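Long-range contacts in GH26A (Muricauda sp. MAR_2010_75, PDB 6Q75), which probably hydrolyses beta-mannan or a related polysaccharide, as glycoside hydrolases of family 26 commonly do: residues V168-R173 against L211-W216; E177-W182 against N221-I226; V278-R283 against E304-P309. All blocks are in the same frame, centred on the assembly; numbering follows the deposited sequence.

Contact 1: V168-R173 against L211-W216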
loop_
_atom_site.group_PDB
_atom_site.type_symbol
_atom_site.label_atom_id
_atom_site.label_comp_id
_atom_site.label_asym_id
_atom_site.label_seq_id
_atom_site.Cartn_x
_atom_site.Cartn_y
_atom_site.Cartn_z
ATOM N N VAL A 168 -14.949 -5.493 5.773
ATOM C CA VAL A 168 -13.571 -5.094 6.078
ATOM C C VAL A 168 -13.182 -3.955 5.142
ATOM O O VAL A 168 -13.120 -4.168 3.921
ATOM C CB VAL A 168 -12.591 -6.272 5.937
ATOM C CG1 VAL A 168 -11.121 -5.850 6.380
ATOM C CG2 VAL A 168 -13.067 -7.484 6.736
ATOM N N PRO A 169 -12.866 -2.762 5.655
ATOM C CA PRO A 169 -12.306 -1.714 4.803
ATOM C C PRO A 169 -10.832 -2.001 4.571
ATOM O O PRO A 169 -10.144 -2.492 5.471
ATOM C CB PRO A 169 -12.479 -0.446 5.653
ATOM C CG PRO A 169 -12.285 -0.961 7.063
ATOM C CD PRO A 169 -12.811 -2.402 7.083
ATOM N N ILE A 170 -10.335 -1.667 3.373
ATOM C CA ILE A 170 -8.974 -2.043 2.978
ATOM C C ILE A 170 -8.176 -0.798 2.605
ATOM O O ILE A 170 -8.600 -0.026 1.747
ATOM C CB ILE A 170 -9.000 -3.033 1.796
ATOM C CG1 ILE A 170 -9.906 -4.228 2.128
ATOM C CG2 ILE A 170 -7.565 -3.430 1.360
ATOM C CD1 ILE A 170 -9.390 -5.114 3.221
ATOM N N LEU A 171 -7.001 -0.600 3.239
ATOM C CA LEU A 171 -6.065 0.370 2.687
ATOM C C LEU A 171 -5.394 -0.279 1.478
ATOM O O LEU A 171 -4.452 -1.069 1.623
ATOM C CB LEU A 171 -5.028 0.780 3.743
ATOM C CG LEU A 171 -5.652 1.479 4.953
ATOM C CD1 LEU A 171 -4.608 1.589 6.088
ATOM C CD2 LEU A 171 -6.176 2.881 4.596
ATOM N N TRP A 172 -5.891 0.029 0.271
ATOM C CA TRP A 172 -5.523 -0.677 -0.951
ATOM C C TRP A 172 -4.419 0.094 -1.672
ATOM O O TRP A 172 -4.604 1.272 -1.987
ATOM C CB TRP A 172 -6.787 -0.804 -1.816
ATOM C CG TRP A 172 -6.635 -1.303 -3.193
ATOM C CD1 TRP A 172 -7.036 -0.671 -4.340
ATOM C CD2 TRP A 172 -6.092 -2.567 -3.598
ATOM N NE1 TRP A 172 -6.749 -1.452 -5.442
ATOM C CE2 TRP A 172 -6.186 -2.626 -5.014
ATOM C CE3 TRP A 172 -5.532 -3.652 -2.904
ATOM C CZ2 TRP A 172 -5.737 -3.719 -5.755
ATOM C CZ3 TRP A 172 -5.061 -4.737 -3.643
ATOM C CH2 TRP A 172 -5.197 -4.769 -5.064
ATOM N N ARG A 173 -3.239 -0.542 -1.883
ATOM C CA ARG A 173 -2.061 0.139 -2.427
ATOM C C ARG A 173 -1.575 -0.592 -3.681
ATOM O O ARG A 173 -0.598 -1.347 -3.643
ATOM C CB ARG A 173 -0.942 0.271 -1.372
ATOM C CG ARG A 173 -1.442 0.338 0.086
ATOM C CD ARG A 173 -0.309 0.789 1.023
ATOM N NE ARG A 173 0.951 0.088 0.726
ATOM C CZ ARG A 173 1.213 -1.160 1.113
ATOM N NH1 ARG A 173 2.373 -1.718 0.784
ATOM N NH2 ARG A 173 0.312 -1.864 1.805
ATOM N N LEU A 211 -16.795 -2.558 -5.829
ATOM C CA LEU A 211 -16.000 -2.617 -4.606
ATOM C C LEU A 211 -15.996 -1.231 -3.977
ATOM O O LEU A 211 -15.404 -0.291 -4.516
ATOM C CB LEU A 211 -14.600 -3.115 -4.913
ATOM C CG LEU A 211 -14.554 -4.614 -5.166
ATOM C CD1 LEU A 211 -13.292 -4.980 -5.888
ATOM C CD2 LEU A 211 -14.624 -5.320 -3.821
ATOM N N ASN A 212 -16.761 -1.077 -2.901
ATOM C CA ASN A 212 -16.888 0.180 -2.184
ATOM C C ASN A 212 -16.157 0.198 -0.856
ATOM O O ASN A 212 -16.304 1.167 -0.106
ATOM C CB ASN A 212 -18.369 0.503 -1.972
ATOM C CG ASN A 212 -19.082 0.664 -3.286
ATOM O OD1 ASN A 212 -18.541 1.298 -4.195
ATOM N ND2 ASN A 212 -20.268 0.078 -3.418
ATOM N N ASN A 213 -15.450 -0.869 -0.515
ATOM C CA ASN A 213 -14.743 -0.968 0.751
ATOM C C ASN A 213 -13.266 -0.619 0.629
ATOM O O ASN A 213 -12.511 -0.858 1.578
ATOM C CB ASN A 213 -14.897 -2.372 1.328
ATOM C CG ASN A 213 -14.265 -3.412 0.436
ATOM O OD1 ASN A 213 -14.326 -3.297 -0.801
ATOM N ND2 ASN A 213 -13.640 -4.425 1.039
ATOM N N LEU A 214 -12.828 -0.073 -0.501
ATOM C CA LEU A 214 -11.418 0.251 -0.701
ATOM C C LEU A 214 -11.136 1.717 -0.397
ATOM O O LEU A 214 -11.929 2.601 -0.732
ATOM C CB LEU A 214 -10.984 -0.062 -2.131
ATOM C CG LEU A 214 -11.404 -1.442 -2.657
ATOM C CD1 LEU A 214 -10.976 -1.630 -4.104
ATOM C CD2 LEU A 214 -10.786 -2.525 -1.788
ATOM N N ILE A 215 -10.044 1.956 0.333
ATOM C CA ILE A 215 -9.434 3.271 0.463
ATOM C C ILE A 215 -8.240 3.281 -0.475
ATOM O O ILE A 215 -7.338 2.442 -0.343
ATOM C CB ILE A 215 -9.008 3.545 1.918
ATOM C CG1 ILE A 215 -10.257 3.761 2.791
ATOM C CG2 ILE A 215 -8.094 4.767 2.010
ATOM C CD1 ILE A 215 -9.973 3.637 4.272
ATOM N N TRP A 216 -8.210 4.214 -1.423
ATOM C CA TRP A 216 -7.223 4.136 -2.494
ATOM C C TRP A 216 -5.941 4.832 -2.074
ATOM O O TRP A 216 -5.899 6.063 -1.958
ATOM C CB TRP A 216 -7.765 4.719 -3.795
ATOM C CG TRP A 216 -8.751 3.755 -4.416
ATOM C CD1 TRP A 216 -10.031 3.500 -4.006
ATOM C CD2 TRP A 216 -8.481 2.837 -5.486
ATOM N NE1 TRP A 216 -10.590 2.516 -4.796
ATOM C CE2 TRP A 216 -9.655 2.093 -5.705
ATOM C CE3 TRP A 216 -7.375 2.602 -6.304
ATOM C CZ2 TRP A 216 -9.740 1.112 -6.689
ATOM C CZ3 TRP A 216 -7.462 1.634 -7.282
ATOM C CH2 TRP A 216 -8.653 0.911 -7.479
#
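Ile170 is bonded through both its N and its O to residues 213-215, in a parallel pair formed by the fourth and fifth strands of the (beta/alpha)8 barrel of a family 26 glycoside hydrolase. Ile170 N donates to Asn213 O at 2.9 Å, and Ile170 O accepts from Ile215 N at 2.8 Å. Trp172 N then closes on Ile215 O, so the chain of bonds passes back and forth between the strands, whose short axes run 43° apart.

The most extensive packing is on the face that carries Trp172 and Trp216. With CG anti to the backbone N (chi1 171°), the Trp172 indole lies beside that of Trp216 and turns its pyrrole edge onto the six-membered ring in a T-shaped stack, planes at 88°. CD1 and NE1 do the touching, Trp172 NE1 standing 3.7 Å from Trp216 CH2. Leu214 CD1 lies over a face of the Trp172 ring, while its other methyl, CD2, rests at 4.0 Å from Ile170 CB. On the opposite face of the sheet, Leu171 CD2 fits between two branches of Ile215, 3.7 Å from CG2 and a little further from CD1.

The pair is looser at its start, where a side chain takes over from the strand. Asn213 ND2 reaches back to Val168 O at 2.9 Å, with Val168 O close to the plane of the Asn213 side-chain amide, and the preceding Asn212, partly exposed, has no contact with 168-173.

The face with the two tryptophans is covered by helix 194-208, through Leu205 and Val206, and Ile170 meets Leu163 of helix 144-165. Ile215 packs on Val32 and Leu35 of helix 30-40, and strand 104-108 pairs with the other edge of 170-173.

Contact 2: E177-W182 against N221-I226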
loop_
_atom_site.group_PDB
_atom_site.type_symbol
_atom_site.label_atom_id
_atom_site.label_comp_id
_atom_site.label_asym_id
_atom_site.label_seq_id
_atom_site.Cartn_x
_atom_site.Cartn_y
_atom_site.Cartn_z
ATOM N N GLU A 177 5.272 2.174 -5.843
ATOM C CA GLU A 177 6.621 2.576 -6.298
ATOM C C GLU A 177 6.638 2.850 -7.809
ATOM O O GLU A 177 7.623 2.603 -8.512
ATOM C CB GLU A 177 7.667 1.525 -5.893
ATOM C CG GLU A 177 7.818 1.466 -4.348
ATOM C CD GLU A 177 8.844 0.441 -3.828
ATOM O OE1 GLU A 177 9.547 -0.228 -4.630
ATOM O OE2 GLU A 177 8.975 0.336 -2.587
ATOM N N MET A 178 5.552 3.444 -8.298
ATOM C CA MET A 178 5.376 3.621 -9.736
ATOM C C MET A 178 6.288 4.690 -10.314
ATOM O O MET A 178 6.441 4.748 -11.542
ATOM C CB MET A 178 3.912 3.965 -10.026
ATOM C CG MET A 178 3.509 5.405 -9.658
ATOM S SD MET A 178 3.456 5.766 -7.879
ATOM C CE MET A 178 2.031 4.867 -7.314
ATOM N N ASN A 179 6.904 5.528 -9.464
ATOM C CA ASN A 179 7.871 6.497 -9.962
ATOM C C ASN A 179 9.255 5.887 -10.104
ATOM O O ASN A 179 10.151 6.536 -10.656
ATOM C CB ASN A 179 7.915 7.748 -9.060
ATOM C CG ASN A 179 8.231 7.424 -7.604
ATOM O OD1 ASN A 179 7.840 6.382 -7.089
ATOM N ND2 ASN A 179 8.961 8.331 -6.933
ATOM N N GLY A 180 9.432 4.642 -9.658
ATOM C CA GLY A 180 10.707 3.974 -9.825
ATOM C C GLY A 180 10.827 3.335 -11.190
ATOM O O GLY A 180 9.839 3.146 -11.916
ATOM N N VAL A 181 12.070 2.975 -11.544
ATOM C CA VAL A 181 12.331 2.349 -12.833
ATOM C C VAL A 181 12.317 0.823 -12.770
ATOM O O VAL A 181 12.437 0.170 -13.817
ATOM C CB VAL A 181 13.675 2.816 -13.438
ATOM C CG1 VAL A 181 13.671 4.336 -13.613
ATOM C CG2 VAL A 181 14.874 2.376 -12.539
ATOM N N TRP A 182 12.100 0.228 -11.601
ATOM C CA TRP A 182 12.360 -1.201 -11.468
ATOM C C TRP A 182 11.170 -2.099 -11.795
ATOM O O TRP A 182 11.377 -3.194 -12.331
ATOM C CB TRP A 182 12.853 -1.520 -10.055
ATOM C CG TRP A 182 12.186 -0.784 -8.923
ATOM C CD1 TRP A 182 11.129 -1.223 -8.170
ATOM C CD2 TRP A 182 12.557 0.497 -8.391
ATOM N NE1 TRP A 182 10.827 -0.293 -7.190
ATOM C CE2 TRP A 182 11.682 0.773 -7.314
ATOM C CE3 TRP A 182 13.525 1.446 -8.734
ATOM C CZ2 TRP A 182 11.751 1.961 -6.571
ATOM C CZ3 TRP A 182 13.616 2.622 -7.983
ATOM C CH2 TRP A 182 12.723 2.873 -6.920
ATOM N N ASN A 221 7.614 5.852 -4.363
ATOM C CA ASN A 221 8.922 5.685 -3.726
ATOM C C ASN A 221 9.556 7.046 -3.477
ATOM O O ASN A 221 9.369 7.979 -4.247
ATOM C CB ASN A 221 9.859 4.864 -4.623
ATOM C CG ASN A 221 10.947 4.138 -3.826
ATOM O OD1 ASN A 221 10.728 3.022 -3.372
ATOM N ND2 ASN A 221 12.101 4.778 -3.649
ATOM N N GLY A 222 10.342 7.170 -2.399
ATOM C CA GLY A 222 11.158 8.356 -2.276
ATOM C C GLY A 222 11.996 8.594 -3.527
ATOM O O GLY A 222 12.632 7.668 -4.049
ATOM N N PRO A 223 11.999 9.822 -4.050
ATOM C CA PRO A 223 12.724 10.083 -5.303
ATOM C C PRO A 223 14.234 9.991 -5.133
ATOM O O PRO A 223 14.777 10.295 -4.071
ATOM C CB PRO A 223 12.312 11.510 -5.671
ATOM C CG PRO A 223 11.006 11.759 -4.883
ATOM C CD PRO A 223 11.216 10.991 -3.601
ATOM N N ARG A 224 14.916 9.595 -6.211
ATOM C CA ARG A 224 16.376 9.551 -6.182
ATOM C C ARG A 224 16.898 9.503 -7.608
ATOM O O ARG A 224 16.231 8.978 -8.494
ATOM C CB ARG A 224 16.888 8.331 -5.406
ATOM C CG ARG A 224 16.518 7.014 -6.062
ATOM C CD ARG A 224 16.198 5.995 -5.034
ATOM N NE ARG A 224 16.224 4.628 -5.543
ATOM C CZ ARG A 224 15.826 3.593 -4.821
ATOM N NH1 ARG A 224 15.375 3.806 -3.593
ATOM N NH2 ARG A 224 15.869 2.363 -5.312
ATOM N N ASP A 225 18.116 9.988 -7.830
ATOM C CA ASP A 225 18.673 9.935 -9.173
ATOM C C ASP A 225 19.938 9.106 -9.140
ATOM O O ASP A 225 21.013 9.614 -9.382
ATOM C CB ASP A 225 18.929 11.315 -9.750
ATOM C CG ASP A 225 19.209 11.265 -11.250
ATOM O OD1 ASP A 225 19.271 10.152 -11.836
ATOM O OD2 ASP A 225 19.388 12.332 -11.858
ATOM N N ILE A 226 19.786 7.828 -8.854
ATOM C CA ILE A 226 20.902 6.885 -8.826
ATOM C C ILE A 226 20.917 6.144 -10.155
ATOM O O ILE A 226 19.871 5.623 -10.565
ATOM C CB ILE A 226 20.755 5.902 -7.653
ATOM C CG1 ILE A 226 20.788 6.648 -6.309
ATOM C CG2 ILE A 226 21.823 4.806 -7.708
ATOM C CD1 ILE A 226 20.045 5.902 -5.218
#
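Asn179 and Asn221 join two loops at the C-terminal end of the (beta/alpha)8 barrel, the end at which enzymes of this fold hold their active sites; residues 177-182 follow the fourth strand and 221-226 leave the fifth. The Asn179 side chain comes in at about a right angle to that of Asn221 and grips its backbone with both ends of the amide. Its OD1 accepts from Asn221 N at 2.8 Å and its ND2 donates to Asn221 O at 2.7 Å, the second bond lying almost in the Asn179 amide plane. A type I turn from Glu177 to Gly180 carries Asn179 into this place, and ND2 has a further acceptor in Tyr232 O.

The Asn221 side chain, with CG anti to the backbone N (chi1 -154°), lies against both Glu177 and Trp182. Its amide is nearly perpendicular to the carboxylate and approaches the indole at its edge, OD1 lying 3.5 Å from Trp182 CZ2. The rotation of this amide is set by Asn221 ND2, which donates to Gly222 O at 3.0 Å.

Arg224, partly exposed, lies beyond the indole. Trp182 CH2 lies over one face of its guanidinium, the two planes 30° apart, while NH2 makes a salt bridge to Asp229. Glu177 OE1 is hydrogen-bonded to the nitrogen of a bound Tris molecule, probably from the crystallisation liquor, which may mark a pocket. The same oxygen receives Trp182 NE1 at 2.9 Å, on the anti side of the carboxylate and 17° out of its plane.

Contact 3: V278-R283 against E304-P309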
loop_
_atom_site.group_PDB
_atom_site.type_symbol
_atom_site.label_atom_id
_atom_site.label_comp_id
_atom_site.label_asym_id
_atom_site.label_seq_id
_atom_site.Cartn_x
_atom_site.Cartn_y
_atom_site.Cartn_z
ATOM N N VAL A 278 8.562 1.012 5.267
ATOM C CA VAL A 278 9.816 1.497 5.839
ATOM C C VAL A 278 10.682 0.309 6.207
ATOM O O VAL A 278 10.206 -0.813 6.404
ATOM C CB VAL A 278 9.650 2.400 7.085
ATOM C CG1 VAL A 278 8.677 3.548 6.800
ATOM C CG2 VAL A 278 9.235 1.584 8.308
ATOM N N GLY A 279 11.981 0.580 6.313
ATOM C CA GLY A 279 12.887 -0.414 6.853
ATOM C C GLY A 279 13.291 0.042 8.244
ATOM O O GLY A 279 12.642 -0.319 9.225
ATOM N N GLN A 280 14.340 0.850 8.328
ATOM C CA GLN A 280 14.650 1.552 9.567
ATOM C C GLN A 280 13.464 2.408 9.998
ATOM O O GLN A 280 12.926 3.181 9.204
ATOM C CB GLN A 280 15.868 2.462 9.371
ATOM C CG GLN A 280 17.135 1.732 9.000
ATOM C CD GLN A 280 18.320 2.684 8.924
ATOM O OE1 GLN A 280 18.270 3.788 9.487
ATOM N NE2 GLN A 280 19.384 2.270 8.223
ATOM N N LEU A 281 13.060 2.261 11.256
ATOM C CA LEU A 281 11.891 2.983 11.754
ATOM C C LEU A 281 12.169 4.485 11.831
ATOM O O LEU A 281 13.323 4.894 11.998
ATOM C CB LEU A 281 11.507 2.465 13.135
ATOM C CG LEU A 281 10.777 1.125 13.127
ATOM C CD1 LEU A 281 10.829 0.493 14.510
ATOM C CD2 LEU A 281 9.339 1.375 12.721
ATOM N N PRO A 282 11.131 5.324 11.748
ATOM C CA PRO A 282 11.314 6.765 12.006
ATOM C C PRO A 282 11.499 7.029 13.495
ATOM O O PRO A 282 10.640 6.677 14.310
ATOM C CB PRO A 282 10.015 7.390 11.487
ATOM C CG PRO A 282 8.989 6.271 11.555
ATOM C CD PRO A 282 9.756 4.982 11.306
ATOM N N ARG A 283 12.618 7.664 13.849
ATOM C CA ARG A 283 12.847 8.019 15.233
ATOM C C ARG A 283 11.894 9.129 15.665
ATOM O O ARG A 283 11.433 9.923 14.841
ATOM C CB ARG A 283 14.282 8.496 15.435
ATOM C CG ARG A 283 15.341 7.602 14.839
ATOM C CD ARG A 283 16.670 7.889 15.486
ATOM N NE ARG A 283 16.558 7.789 16.938
ATOM C CZ ARG A 283 17.553 8.018 17.789
ATOM N NH1 ARG A 283 17.353 7.897 19.095
ATOM N NH2 ARG A 283 18.748 8.370 17.332
ATOM N N GLU A 304 13.628 -6.731 12.324
ATOM C CA GLU A 304 14.795 -7.250 13.032
ATOM C C GLU A 304 16.108 -6.830 12.392
ATOM O O GLU A 304 17.047 -6.450 13.102
ATOM C CB GLU A 304 14.702 -8.783 13.084
ATOM C CG GLU A 304 15.993 -9.554 13.321
ATOM C CD GLU A 304 15.736 -11.062 13.386
ATOM O OE1 GLU A 304 15.044 -11.504 14.336
ATOM O OE2 GLU A 304 16.225 -11.808 12.503
ATOM N N THR A 305 16.196 -6.835 11.058
ATOM C CA THR A 305 17.491 -6.591 10.432
ATOM C C THR A 305 17.825 -5.111 10.291
ATOM O O THR A 305 19.003 -4.769 10.141
ATOM C CB THR A 305 17.548 -7.264 9.057
ATOM O OG1 THR A 305 16.577 -6.658 8.212
ATOM C CG2 THR A 305 17.239 -8.748 9.174
ATOM N N ALA A 306 16.830 -4.226 10.320
ATOM C CA ALA A 306 17.061 -2.803 10.126
ATOM C C ALA A 306 16.773 -1.993 11.377
ATOM O O ALA A 306 16.789 -0.759 11.319
ATOM C CB ALA A 306 16.194 -2.268 8.976
ATOM N N ASN A 307 16.480 -2.655 12.493
ATOM C CA ASN A 307 16.083 -1.974 13.718
ATOM C C ASN A 307 16.592 -2.783 14.894
ATOM O O ASN A 307 16.309 -3.980 14.983
ATOM C CB ASN A 307 14.549 -1.865 13.806
ATOM C CG ASN A 307 13.957 -1.015 12.713
ATOM O OD1 ASN A 307 13.983 0.245 12.760
ATOM N ND2 ASN A 307 13.421 -1.678 11.708
ATOM N N SER A 308 17.292 -2.135 15.823
ATOM C CA SER A 308 17.585 -2.812 17.059
ATOM C C SER A 308 16.291 -2.974 17.855
ATOM O O SER A 308 15.341 -2.198 17.677
ATOM C CB SER A 308 18.607 -2.014 17.871
ATOM O OG SER A 308 17.971 -0.849 18.348
ATOM N N PRO A 309 16.225 -3.972 18.747
ATOM C CA PRO A 309 15.034 -4.078 19.617
ATOM C C PRO A 309 14.772 -2.809 20.402
ATOM O O PRO A 309 13.618 -2.439 20.626
ATOM C CB PRO A 309 15.379 -5.245 20.560
ATOM C CG PRO A 309 16.451 -6.027 19.847
ATOM C CD PRO A 309 17.219 -5.031 19.019
#
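The loop that follows the seventh barrel strand, residues 279-281, is fastened to the end of helix 302-305 by a side-chain amide, that of Asn307, standing in for a peptide group. Asn307 OD1 accepts from Leu281 N at 2.7 Å, the donor lying in the carbonyl plane on a lone pair. Its ND2 donates to Gly279 O at 2.9 Å, in the amide plane of the asparagine but well above the plane of the glycine carbonyl. With CG anti to its own carbonyl carbon (chi1 -64°), Asn307 can span the peptide groups on both sides of Gln280.

The Leu281 side chain crosses that of Asn307 at about a right angle, Leu281 CG 3.3 Å from Asn307 OD1. Ala306 CB rests on the Gly279 backbone, and Gln280 CG meets Ala306 O at 3.4 Å. Leu281 also packs on strand 293-299 and helix 309-316. A leucine in place of Asn307 would probably leave Leu281 N and Gly279 O without their mates and let the loop drift from the helix end. One buried amide thus gives Leu281 N an acceptor and Gly279 O a donor, and still donates to Trp302 O, tying the helix to the same group.

How the contacts relate
All three contacts lie in one (beta/alpha)8 barrel. Contacts 1 and 2 interlock along the chain: each takes one segment from strand 170-173 or its following loop and one from strand 214-221, with the residues just before it (contact 1) or, from its last residue, those just after it (contact 2). Their centres are 25 Å apart. Contact 3 comes later in sequence, tying the loop after strand 273-278 to helix 302-305, with its centre 27 Å from contact 1 and 21 Å from contact 2. One strand pair is thus joined both within the barrel wall and in the loops at its C-terminal end, the loops of contact 2 lying beside the bound Tris.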